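Local atomic coordinates of acyl-coenzyme A oxidase 1 (Yarrowia lipolytica, PDB entry 5Y9D), a protein that uses FAD to oxidise 2,3-saturated acyl-CoAs to (2E)-enoyl-CoAs in peroxisomal fatty acid beta-oxidation, passing the electrons to O2 and producing H2O2. Residues Q90-V95 with R125-I130; C165-E170 with A202-I207; G209-S214 with G264-W269. All coordinates share one frame; numbering follows the deposited sequence.

Contact 1: Q90-V95 with R125-I130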
loop_
_atom_site.group_PDB
_atom_site.type_symbol
_atom_site.label_atom_id
_atom_site.label_comp_id
_atom_site.label_asym_id
_atom_site.label_seq_id
_atom_site.Cartn_x
_atom_site.Cartn_y
_atom_site.Cartn_z
ATOM N N GLN A 90 -2.895 -12.363 23.329
ATOM C CA GLN A 90 -1.834 -13.304 22.957
ATOM C C GLN A 90 -0.470 -12.642 22.736
ATOM O O GLN A 90 0.561 -13.254 22.925
ATOM C CB GLN A 90 -2.234 -14.116 21.753
ATOM C CG GLN A 90 -2.141 -13.346 20.451
ATOM C CD GLN A 90 -2.921 -14.017 19.320
ATOM O OE1 GLN A 90 -3.640 -15.023 19.537
ATOM N NE2 GLN A 90 -2.773 -13.472 18.104
ATOM N N THR A 91 -0.467 -11.384 22.356
ATOM C CA THR A 91 0.751 -10.614 22.314
ATOM C C THR A 91 1.354 -10.516 23.732
ATOM O O THR A 91 2.579 -10.628 23.905
ATOM C CB THR A 91 0.473 -9.234 21.724
ATOM O OG1 THR A 91 -0.138 -9.382 20.430
ATOM C CG2 THR A 91 1.727 -8.426 21.593
ATOM N N MET A 92 0.506 -10.349 24.747
ATOM C CA MET A 92 1.010 -10.305 26.122
ATOM C C MET A 92 1.624 -11.610 26.550
ATOM O O MET A 92 2.684 -11.616 27.123
ATOM C CB MET A 92 -0.066 -9.927 27.131
ATOM C CG MET A 92 0.128 -8.548 27.682
ATOM S SD MET A 92 1.726 -8.294 28.454
ATOM C CE MET A 92 2.515 -7.162 27.331
ATOM N N GLU A 93 0.939 -12.713 26.298
ATOM C CA GLU A 93 1.548 -14.024 26.514
ATOM C C GLU A 93 2.899 -14.159 25.761
ATOM O O GLU A 93 3.900 -14.659 26.331
ATOM C CB GLU A 93 0.610 -15.139 26.047
ATOM C CG GLU A 93 -0.691 -15.211 26.798
ATOM C CD GLU A 93 -1.714 -16.099 26.125
ATOM O OE1 GLU A 93 -1.551 -16.371 24.909
ATOM O OE2 GLU A 93 -2.688 -16.523 26.811
ATOM N N ARG A 94 2.926 -13.750 24.489
ATOM C CA ARG A 94 4.160 -13.884 23.694
ATOM C C ARG A 94 5.291 -13.044 24.258
ATOM O O ARG A 94 6.404 -13.510 24.388
ATOM C CB ARG A 94 3.912 -13.621 22.212
ATOM C CG ARG A 94 3.002 -14.692 21.619
ATOM C CD ARG A 94 2.535 -14.369 20.228
ATOM N NE ARG A 94 1.411 -15.205 19.826
ATOM C CZ ARG A 94 0.811 -15.146 18.640
ATOM N NH1 ARG A 94 1.235 -14.306 17.702
ATOM N NH2 ARG A 94 -0.223 -15.935 18.388
ATOM N N VAL A 95 4.998 -11.821 24.646
ATOM C CA VAL A 95 5.979 -10.994 25.338
ATOM C C VAL A 95 6.529 -11.710 26.578
ATOM O O VAL A 95 7.732 -11.737 26.787
ATOM C CB VAL A 95 5.384 -9.613 25.749
ATOM C CG1 VAL A 95 6.358 -8.843 26.649
ATOM C CG2 VAL A 95 5.063 -8.798 24.529
ATOM N N ARG A 125 6.598 -8.023 18.469
ATOM C CA ARG A 125 7.853 -7.381 18.291
ATOM C C ARG A 125 7.756 -5.948 18.839
ATOM O O ARG A 125 8.524 -5.564 19.688
ATOM C CB ARG A 125 8.243 -7.442 16.819
ATOM C CG ARG A 125 9.648 -6.979 16.536
ATOM C CD ARG A 125 9.676 -5.510 16.124
ATOM N NE ARG A 125 11.064 -5.066 16.047
ATOM C CZ ARG A 125 11.883 -5.327 15.037
ATOM N NH1 ARG A 125 11.456 -6.028 14.014
ATOM N NH2 ARG A 125 13.137 -4.885 15.070
ATOM N N THR A 126 6.743 -5.192 18.431
ATOM C CA THR A 126 6.600 -3.826 18.910
ATOM C C THR A 126 6.343 -3.740 20.420
ATOM O O THR A 126 6.916 -2.864 21.120
ATOM C CB THR A 126 5.460 -3.142 18.179
ATOM O OG1 THR A 126 5.726 -3.193 16.789
ATOM C CG2 THR A 126 5.324 -1.689 18.597
ATOM N N ARG A 127 5.483 -4.641 20.914
ATOM C CA ARG A 127 5.054 -4.582 22.302
ATOM C C ARG A 127 6.204 -4.923 23.255
ATOM O O ARG A 127 6.269 -4.460 24.381
ATOM C CB ARG A 127 3.850 -5.487 22.555
ATOM C CG ARG A 127 3.199 -5.248 23.915
ATOM C CD ARG A 127 1.703 -5.340 23.807
ATOM N NE ARG A 127 1.034 -5.310 25.094
ATOM C CZ ARG A 127 -0.117 -5.931 25.367
ATOM N NH1 ARG A 127 -0.755 -6.673 24.450
ATOM N NH2 ARG A 127 -0.642 -5.810 26.579
ATOM N N LEU A 128 7.126 -5.723 22.792
ATOM C CA LEU A 128 8.309 -5.985 23.562
ATOM C C LEU A 128 9.272 -4.815 23.420
ATOM O O LEU A 128 9.945 -4.390 24.350
ATOM C CB LEU A 128 8.949 -7.256 23.032
ATOM C CG LEU A 128 10.178 -7.746 23.762
ATOM C CD1 LEU A 128 9.894 -7.870 25.240
ATOM C CD2 LEU A 128 10.570 -9.084 23.168
ATOM N N SER A 129 9.331 -4.312 22.214
ATOM C CA SER A 129 10.349 -3.389 21.815
ATOM C C SER A 129 10.239 -2.044 22.562
ATOM O O SER A 129 11.244 -1.512 22.993
ATOM C CB SER A 129 10.255 -3.234 20.303
ATOM O OG SER A 129 11.180 -2.319 19.824
ATOM N N ILE A 130 9.031 -1.529 22.775
ATOM C CA ILE A 130 8.875 -0.258 23.478
ATOM C C ILE A 130 9.523 -0.209 24.877
ATOM O O ILE A 130 9.838 0.864 25.396
ATOM C CB ILE A 130 7.389 0.197 23.569
ATOM C CG1 ILE A 130 6.536 -0.863 24.291
ATOM C CG2 ILE A 130 6.811 0.529 22.173
ATOM C CD1 ILE A 130 6.447 -0.632 25.782
#
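The Arg127 guanidinium is the flat group of this helix pair, and Met92 lies over one of its faces. Met92 CG sits 3.1 Å from Arg127 NH2; bent at chi2 (-57°) and at chi3, the chain brings CE to 3.3 Å from Arg127 NE and crosses the arginine at about a right angle. Thr91 approaches the same group obliquely, its CB 3.9 Å from Arg127 NH1. The apolar stem of the arginine is used too: with CG anti to the backbone N (chi1 -169°), it runs toward the helix opposite, and Thr91 CG2 packs 3.8 Å from Arg127 CB. Val95 CG2 meets that stem, while its other methyl, CG1, touches Leu128 CD1 at 3.9 Å. Methionine suits a guanidinium face because it offers a polarisable surface that does not compete for the N-H groups. Those groups are used elsewhere, by the carboxylate of Asp266, the carbonyls of Arg88 and Gly264, and Tyr686 OH of the second subunit; Thr91 OG1 bonds back to Ala87 O. The axes of 90-95 and 125-130 pass 9.4 Å apart at a crossing angle of -56°; they lie on helices 84-98 and 122-142 of the N-terminal region, with Arg127 reaching the loop before strand 268-272.

Contact 2: C165-E170 with A202-I207. With FAD (flavin-adenine dinucleotide), chain C.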
loop_
_atom_site.group_PDB
_atom_site.type_symbol
_atom_site.label_atom_id
_atom_site.label_comp_id
_atom_site.label_asym_id
_atom_site.label_seq_id
_atom_site.Cartn_x
_atom_site.Cartn_y
_atom_site.Cartn_z
ATOM N N CYS A 165 7.644 2.221 29.025
ATOM C CA CYS A 165 7.213 2.694 27.702
ATOM C C CYS A 165 7.868 4.047 27.401
ATOM O O CYS A 165 8.619 4.580 28.220
ATOM C CB CYS A 165 5.696 2.801 27.636
ATOM S SG CYS A 165 5.038 4.178 28.620
ATOM N N PHE A 166 7.565 4.617 26.247
ATOM C CA PHE A 166 8.351 5.721 25.685
ATOM C C PHE A 166 7.402 6.810 25.247
ATOM O O PHE A 166 6.774 6.704 24.231
ATOM C CB PHE A 166 9.167 5.156 24.510
ATOM C CG PHE A 166 10.067 6.148 23.811
ATOM C CD1 PHE A 166 11.396 6.251 24.153
ATOM C CD2 PHE A 166 9.607 6.887 22.736
ATOM C CE1 PHE A 166 12.239 7.110 23.486
ATOM C CE2 PHE A 166 10.456 7.744 22.041
ATOM C CZ PHE A 166 11.763 7.856 22.428
ATOM N N ALA A 167 7.270 7.850 26.042
ATOM C CA ALA A 167 6.220 8.850 25.825
ATOM C C ALA A 167 6.776 10.135 25.266
ATOM O O ALA A 167 6.938 11.112 25.976
ATOM C CB ALA A 167 5.454 9.096 27.119
ATOM N N MET A 168 7.045 10.130 23.968
ATOM C CA MET A 168 7.606 11.273 23.278
ATOM C C MET A 168 6.535 12.058 22.534
ATOM O O MET A 168 6.372 13.236 22.755
ATOM C CB MET A 168 8.649 10.777 22.285
ATOM C CG MET A 168 9.147 11.854 21.333
ATOM S SD MET A 168 10.608 11.347 20.421
ATOM C CE MET A 168 11.803 11.674 21.702
ATOM N N THR A 169 5.831 11.371 21.631
ATOM C CA THR A 169 4.847 11.942 20.699
ATOM C C THR A 169 3.630 12.508 21.382
ATOM O O THR A 169 3.158 11.937 22.319
ATOM C CB THR A 169 4.377 10.828 19.747
ATOM O OG1 THR A 169 5.496 10.368 19.013
ATOM C CG2 THR A 169 3.341 11.290 18.748
ATOM N N GLU A 170 3.132 13.646 20.912
ATOM C CA GLU A 170 1.887 14.241 21.420
ATOM C C GLU A 170 0.910 14.345 20.281
ATOM O O GLU A 170 1.291 14.333 19.122
ATOM C CB GLU A 170 2.050 15.638 22.040
ATOM C CG GLU A 170 3.419 15.933 22.496
ATOM C CD GLU A 170 3.538 17.105 23.477
ATOM O OE1 GLU A 170 3.101 18.233 23.081
ATOM O OE2 GLU A 170 4.144 16.891 24.600
ATOM N N ALA A 202 -1.402 18.523 23.823
ATOM C CA ALA A 202 -0.179 17.934 24.291
ATOM C C ALA A 202 -0.380 16.532 24.868
ATOM O O ALA A 202 0.586 15.930 25.401
ATOM C CB ALA A 202 0.464 18.840 25.321
ATOM N N THR A 203 -1.606 16.017 24.804
ATOM C CA THR A 203 -1.835 14.633 25.200
ATOM C C THR A 203 -0.731 13.774 24.492
ATOM O O THR A 203 -0.505 13.926 23.296
ATOM C CB THR A 203 -3.279 14.164 24.887
ATOM O OG1 THR A 203 -4.258 14.989 25.568
ATOM C CG2 THR A 203 -3.518 12.718 25.326
ATOM N N LYS A 204 -0.000 12.949 25.255
ATOM C CA LYS A 204 0.960 12.009 24.655
ATOM C C LYS A 204 0.128 11.018 23.900
ATOM O O LYS A 204 -0.979 10.707 24.318
ATOM C CB LYS A 204 1.778 11.271 25.703
ATOM C CG LYS A 204 2.701 12.134 26.515
ATOM C CD LYS A 204 3.786 12.730 25.656
ATOM C CE LYS A 204 4.667 13.692 26.416
ATOM N NZ LYS A 204 5.852 14.005 25.566
ATOM N N TRP A 205 0.613 10.570 22.764
ATOM C CA TRP A 205 -0.262 9.913 21.773
ATOM C C TRP A 205 0.468 8.836 21.000
ATOM O O TRP A 205 1.655 8.995 20.703
ATOM C CB TRP A 205 -0.790 10.926 20.810
ATOM C CG TRP A 205 -2.008 10.447 20.186
ATOM C CD1 TRP A 205 -2.106 9.739 19.044
ATOM C CD2 TRP A 205 -3.327 10.608 20.671
ATOM N NE1 TRP A 205 -3.400 9.437 18.792
ATOM C CE2 TRP A 205 -4.177 9.966 19.777
ATOM C CE3 TRP A 205 -3.874 11.228 21.794
ATOM C CZ2 TRP A 205 -5.555 9.918 19.952
ATOM C CZ3 TRP A 205 -5.258 11.182 21.967
ATOM C CH2 TRP A 205 -6.074 10.539 21.045
ATOM N N TRP A 206 -0.239 7.734 20.732
ATOM C CA TRP A 206 0.317 6.504 20.164
ATOM C C TRP A 206 1.254 5.764 21.097
ATOM O O TRP A 206 2.070 4.947 20.631
ATOM C CB TRP A 206 1.108 6.794 18.856
ATOM C CG TRP A 206 0.254 7.253 17.763
ATOM C CD1 TRP A 206 0.335 8.413 17.086
ATOM C CD2 TRP A 206 -0.845 6.533 17.227
ATOM N NE1 TRP A 206 -0.667 8.475 16.143
ATOM C CE2 TRP A 206 -1.401 7.314 16.219
ATOM C CE3 TRP A 206 -1.405 5.293 17.511
ATOM C CZ2 TRP A 206 -2.495 6.909 15.497
ATOM C CZ3 TRP A 206 -2.496 4.884 16.797
ATOM C CH2 TRP A 206 -3.035 5.693 15.797
ATOM N N ILE A 207 1.217 6.054 22.388
ATOM C CA ILE A 207 2.256 5.490 23.238
ATOM C C ILE A 207 2.082 3.975 23.397
ATOM O O ILE A 207 1.239 3.514 24.155
ATOM C CB ILE A 207 2.300 6.134 24.641
ATOM C CG1 ILE A 207 2.346 7.673 24.557
ATOM C CG2 ILE A 207 3.476 5.574 25.439
ATOM C CD1 ILE A 207 3.340 8.251 23.577
HETATM P PA FAD C . 3.686 15.216 11.551
HETATM O O1A FAD C . 2.520 15.939 12.065
HETATM O O2A FAD C . 5.052 15.597 11.925
HETATM O O5B FAD C . 3.599 15.231 9.987
HETATM C C5B FAD C . 2.394 15.165 9.247
HETATM C C4B FAD C . 2.698 15.204 7.759
HETATM O O4B FAD C . 3.262 16.457 7.415
HETATM C C3B FAD C . 3.719 14.166 7.369
HETATM O O3B FAD C . 3.339 13.569 6.146
HETATM C C2B FAD C . 4.991 14.922 7.132
HETATM O O2B FAD C . 5.713 14.327 6.076
HETATM C C1B FAD C . 4.510 16.303 6.772
HETATM N N9A FAD C . 5.472 17.286 7.281
HETATM C C8A FAD C . 5.749 17.523 8.556
HETATM N N7A FAD C . 6.678 18.471 8.674
HETATM C C5A FAD C . 7.014 18.862 7.446
HETATM C C6A FAD C . 7.948 19.834 6.844
HETATM N N6A FAD C . 8.731 20.611 7.599
HETATM N N1A FAD C . 7.984 19.923 5.518
HETATM C C2A FAD C . 7.217 19.165 4.755
HETATM N N3A FAD C . 6.358 18.266 5.218
HETATM C C4A FAD C . 6.214 18.070 6.533
HETATM N N1 FAD C . 5.496 7.751 19.418
HETATM C C2 FAD C . 6.103 7.523 20.580
HETATM O O2 FAD C . 6.698 8.446 21.119
HETATM N N3 FAD C . 6.087 6.341 21.176
HETATM C C4 FAD C . 5.472 5.297 20.659
HETATM O O4 FAD C . 5.463 4.215 21.224
HETATM C C4X FAD C . 4.784 5.460 19.384
HETATM N N5 FAD C . 4.149 4.451 18.812
HETATM C C5X FAD C . 3.522 4.629 17.661
HETATM C C6 FAD C . 2.856 3.570 17.114
HETATM C C7 FAD C . 2.198 3.716 15.935
HETATM C C7M FAD C . 1.499 2.526 15.351
HETATM C C8 FAD C . 2.214 5.027 15.252
HETATM C C8M FAD C . 1.512 5.243 13.952
HETATM C C9 FAD C . 2.879 6.089 15.800
HETATM C C9A FAD C . 3.528 5.938 16.989
HETATM N N10 FAD C . 4.201 7.011 17.568
HETATM C C10 FAD C . 4.835 6.788 18.779
HETATM C "C1'" FAD C . 4.232 8.327 16.944
HETATM C "C2'" FAD C . 5.019 8.347 15.644
HETATM O "O2'" FAD C . 6.405 8.415 15.905
HETATM C "C3'" FAD C . 4.584 9.543 14.833
HETATM O "O3'" FAD C . 3.494 9.130 14.034
HETATM C "C4'" FAD C . 5.644 10.045 13.887
HETATM O "O4'" FAD C . 6.696 10.665 14.613
HETATM C "C5'" FAD C . 5.043 11.032 12.899
HETATM O "O5'" FAD C . 4.634 12.188 13.588
HETATM P P FAD C . 3.335 13.001 13.244
HETATM O O1P FAD C . 2.216 12.112 13.013
HETATM O O2P FAD C . 3.272 14.020 14.292
HETATM O O3P FAD C . 3.586 13.671 11.843
#
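Lys204 and Glu170 cross obliquely in the acyl-CoA dehydrogenase-type middle domain, where their backbones form a single beta bridge that joins the chain just after strand 166-167 to strand 204-207, which lies in a different sheet. Trp205 N donates to Thr169 O at 2.9 Å. The lysine, bent at chi2 (-65°), curls its ammonium over the backbone of 165-170 and donates to Ala167 O at 3.1 Å and Met168 O at 3.0 Å, both from above the carbonyl plane. Its salt bridge to Glu170 OE2 is long and weak; Phe220 O is a further acceptor, and Glu170 is held by Glu181 N and Thr182 OG1. A long cationic chain suits this buried place, since it can gather several carbonyls. Ile207 fills the apolar side: its CD1 packs 3.7 Å from Ala167 CA, and its CG2 lies against Cys165 SG. The Trp206 indole lays one face over the benzenoid end of the isoalloxazine and has Trp205 CD1 over the other. Phe166 turns its edge to the pyrimidine end, and Phe166 O accepts from FAD N3. Thr169 OG1 stands anti to its carbonyl carbon (chi1 -62°), directing the hydroxyl to donate to FAD N1 over 2.6 Å.

Contact 3: G209-S214 with G264-W269. With FAD (flavin-adenine dinucleotide), chain C.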
loop_
_atom_site.group_PDB
_atom_site.type_symbol
_atom_site.label_atom_id
_atom_site.label_comp_id
_atom_site.label_asym_id
_atom_site.label_seq_id
_atom_site.Cartn_x
_atom_site.Cartn_y
_atom_site.Cartn_z
ATOM N N GLY A 209 2.186 0.383 24.753
ATOM C CA GLY A 209 2.224 -0.156 26.114
ATOM C C GLY A 209 1.481 0.677 27.151
ATOM O O GLY A 209 1.113 0.175 28.233
ATOM N N ALA A 210 1.196 1.935 26.826
ATOM C CA ALA A 210 0.601 2.812 27.815
ATOM C C ALA A 210 -0.804 2.385 28.185
ATOM O O ALA A 210 -1.159 2.408 29.353
ATOM C CB ALA A 210 0.578 4.219 27.313
ATOM N N ALA A 211 -1.598 1.979 27.192
ATOM C CA ALA A 211 -3.017 1.808 27.428
ATOM C C ALA A 211 -3.254 0.840 28.547
ATOM O O ALA A 211 -3.978 1.135 29.477
ATOM C CB ALA A 211 -3.745 1.384 26.172
ATOM N N HIS A 212 -2.562 -0.278 28.510
ATOM C CA HIS A 212 -2.892 -1.385 29.374
ATOM C C HIS A 212 -1.744 -2.020 30.156
ATOM O O HIS A 212 -2.005 -2.745 31.101
ATOM C CB HIS A 212 -3.526 -2.465 28.516
ATOM C CG HIS A 212 -4.990 -2.283 28.281
ATOM N ND1 HIS A 212 -5.789 -1.463 29.060
ATOM C CD2 HIS A 212 -5.821 -2.887 27.399
ATOM C CE1 HIS A 212 -7.042 -1.564 28.650
ATOM N NE2 HIS A 212 -7.088 -2.423 27.652
ATOM N N THR A 213 -0.484 -1.794 29.791
ATOM C CA THR A 213 0.576 -2.649 30.351
ATOM C C THR A 213 1.705 -1.952 31.147
ATOM O O THR A 213 2.176 -2.464 32.166
ATOM C CB THR A 213 1.107 -3.641 29.276
ATOM O OG1 THR A 213 2.458 -4.032 29.542
ATOM C CG2 THR A 213 1.071 -3.082 27.958
ATOM N N SER A 214 2.108 -0.779 30.716
ATOM C CA SER A 214 3.255 -0.128 31.300
ATOM C C SER A 214 2.992 0.446 32.653
ATOM O O SER A 214 1.907 1.038 32.889
ATOM C CB SER A 214 3.742 0.966 30.397
ATOM O OG SER A 214 4.306 0.374 29.255
ATOM N N GLY A 264 -2.387 -5.991 18.228
ATOM C CA GLY A 264 -1.944 -6.555 19.491
ATOM C C GLY A 264 -1.158 -5.617 20.362
ATOM O O GLY A 264 -0.793 -5.993 21.455
ATOM N N VAL A 265 -0.881 -4.400 19.892
ATOM C CA VAL A 265 -0.084 -3.405 20.634
ATOM C C VAL A 265 -1.068 -2.434 21.219
ATOM O O VAL A 265 -1.912 -1.942 20.508
ATOM C CB VAL A 265 0.891 -2.636 19.722
ATOM C CG1 VAL A 265 1.809 -1.689 20.522
ATOM C CG2 VAL A 265 1.728 -3.607 18.916
ATOM N N ASP A 266 -0.950 -2.160 22.518
ATOM C CA ASP A 266 -1.950 -1.384 23.242
ATOM C C ASP A 266 -1.498 0.055 23.339
ATOM O O ASP A 266 -0.974 0.496 24.350
ATOM C CB ASP A 266 -2.194 -1.972 24.632
ATOM C CG ASP A 266 -0.941 -2.014 25.476
ATOM O OD1 ASP A 266 0.131 -2.445 24.979
ATOM O OD2 ASP A 266 -1.037 -1.603 26.647
ATOM N N ASN A 267 -1.687 0.781 22.256
ATOM C CA ASN A 267 -1.181 2.121 22.163
ATOM C C ASN A 267 -2.187 2.977 22.885
ATOM O O ASN A 267 -3.397 2.907 22.624
ATOM C CB ASN A 267 -1.013 2.565 20.714
ATOM C CG ASN A 267 0.151 1.893 20.038
ATOM O OD1 ASN A 267 1.257 2.438 19.977
ATOM N ND2 ASN A 267 -0.079 0.682 19.531
ATOM N N GLY A 268 -1.678 3.758 23.815
ATOM C CA GLY A 268 -2.525 4.571 24.647
ATOM C C GLY A 268 -2.167 6.049 24.581
ATOM O O GLY A 268 -1.115 6.456 24.069
ATOM N N TRP A 269 -3.059 6.852 25.130
ATOM C CA TRP A 269 -2.802 8.261 25.302
ATOM C C TRP A 269 -2.649 8.531 26.808
ATOM O O TRP A 269 -3.184 7.765 27.622
ATOM C CB TRP A 269 -3.915 9.071 24.674
ATOM C CG TRP A 269 -5.265 8.796 25.187
ATOM C CD1 TRP A 269 -6.215 8.051 24.584
ATOM C CD2 TRP A 269 -5.853 9.304 26.384
ATOM N NE1 TRP A 269 -7.362 8.050 25.312
ATOM C CE2 TRP A 269 -7.181 8.805 26.434
ATOM C CE3 TRP A 269 -5.390 10.132 27.432
ATOM C CZ2 TRP A 269 -8.071 9.079 27.518
ATOM C CZ3 TRP A 269 -6.277 10.448 28.487
ATOM C CH2 TRP A 269 -7.607 9.913 28.521
HETATM P PA FAD C . 3.686 15.216 11.551
HETATM O O1A FAD C . 2.520 15.939 12.065
HETATM O O2A FAD C . 5.052 15.597 11.925
HETATM O O5B FAD C . 3.599 15.231 9.987
HETATM C C5B FAD C . 2.394 15.165 9.247
HETATM C C4B FAD C . 2.698 15.204 7.759
HETATM O O4B FAD C . 3.262 16.457 7.415
HETATM C C3B FAD C . 3.719 14.166 7.369
HETATM O O3B FAD C . 3.339 13.569 6.146
HETATM C C2B FAD C . 4.991 14.922 7.132
HETATM O O2B FAD C . 5.713 14.327 6.076
HETATM C C1B FAD C . 4.510 16.303 6.772
HETATM N N9A FAD C . 5.472 17.286 7.281
HETATM C C8A FAD C . 5.749 17.523 8.556
HETATM N N7A FAD C . 6.678 18.471 8.674
HETATM C C5A FAD C . 7.014 18.862 7.446
HETATM C C6A FAD C . 7.948 19.834 6.844
HETATM N N6A FAD C . 8.731 20.611 7.599
HETATM N N1A FAD C . 7.984 19.923 5.518
HETATM C C2A FAD C . 7.217 19.165 4.755
HETATM N N3A FAD C . 6.358 18.266 5.218
HETATM C C4A FAD C . 6.214 18.070 6.533
HETATM N N1 FAD C . 5.496 7.751 19.418
HETATM C C2 FAD C . 6.103 7.523 20.580
HETATM O O2 FAD C . 6.698 8.446 21.119
HETATM N N3 FAD C . 6.087 6.341 21.176
HETATM C C4 FAD C . 5.472 5.297 20.659
HETATM O O4 FAD C . 5.463 4.215 21.224
HETATM C C4X FAD C . 4.784 5.460 19.384
HETATM N N5 FAD C . 4.149 4.451 18.812
HETATM C C5X FAD C . 3.522 4.629 17.661
HETATM C C6 FAD C . 2.856 3.570 17.114
HETATM C C7 FAD C . 2.198 3.716 15.935
HETATM C C7M FAD C . 1.499 2.526 15.351
HETATM C C8 FAD C . 2.214 5.027 15.252
HETATM C C8M FAD C . 1.512 5.243 13.952
HETATM C C9 FAD C . 2.879 6.089 15.800
HETATM C C9A FAD C . 3.528 5.938 16.989
HETATM N N10 FAD C . 4.201 7.011 17.568
HETATM C C10 FAD C . 4.835 6.788 18.779
HETATM C "C1'" FAD C . 4.232 8.327 16.944
HETATM C "C2'" FAD C . 5.019 8.347 15.644
HETATM O "O2'" FAD C . 6.405 8.415 15.905
HETATM C "C3'" FAD C . 4.584 9.543 14.833
HETATM O "O3'" FAD C . 3.494 9.130 14.034
HETATM C "C4'" FAD C . 5.644 10.045 13.887
HETATM O "O4'" FAD C . 6.696 10.665 14.613
HETATM C "C5'" FAD C . 5.043 11.032 12.899
HETATM O "O5'" FAD C . 4.634 12.188 13.588
HETATM P P FAD C . 3.335 13.001 13.244
HETATM O O1P FAD C . 2.216 12.112 13.013
HETATM O O2P FAD C . 3.272 14.020 14.292
HETATM O O3P FAD C . 3.586 13.671 11.843
#
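Asp266 makes the close-packed part of this contact, its backbone and carboxylate both turned into the bend of 209-214. Asp266 O accepts from Ala211 N at 3.3 Å (N-H...O angle 153°), and more weakly from Gly209 N. The carboxylate stands between the backbone N and the carbonyl carbon (chi1 59°), which turns OD2 toward His212 N, a bond left doubtful because OD2 is modelled too close to a neighbour. Aspartate suits the place because its short side chain turns an acceptor back onto the backbone of the bend. Ala211 CB rests 3.7 Å from Gly268 CA, and with no side chain on Gly268 the two backbones come close. Gly209 adopts a positive phi of 85°, and its carbonyl receives Thr213 N and Ser214 N from opposite faces, closing the bend on itself. Packing slackens at His212, which is partly exposed; its ND1 bonds weakly to Ala211 O, and Arg683 of the second subunit packs on it. The beta carbon of Asn267 points away from the bend, and the residue belongs to the FAD pocket. The bend links strands 204-207 and 216-225 and lies against strand 268-272 and the loop leading into it; helices 84-98 and 122-142 border it.

Overall arrangement
All three contacts are largely buried, with contact 2 burying the greatest area; the partly exposed touching residues are Leu128 in contact 1 and His212 in contact 3. Contact 1 joins two helices through side chains, whereas contacts 2 and 3 rest largely on backbone carbonyls and N-H groups of the middle domain, contact 2 through the ammonium of Lys204. Contacts 2 and 3 both reach the antiparallel sheet holding 204-207 and 268-272, where Ile207 N lies 2.9 Å from Gly268 O, and both touch FAD. Contact 1 meets contact 3 through charge, Arg127 NE to Asp266 OD1 at 3.0 Å, but reaches contact 2 by apolar packing of Ile130 on Cys165. The second subunit touches all three.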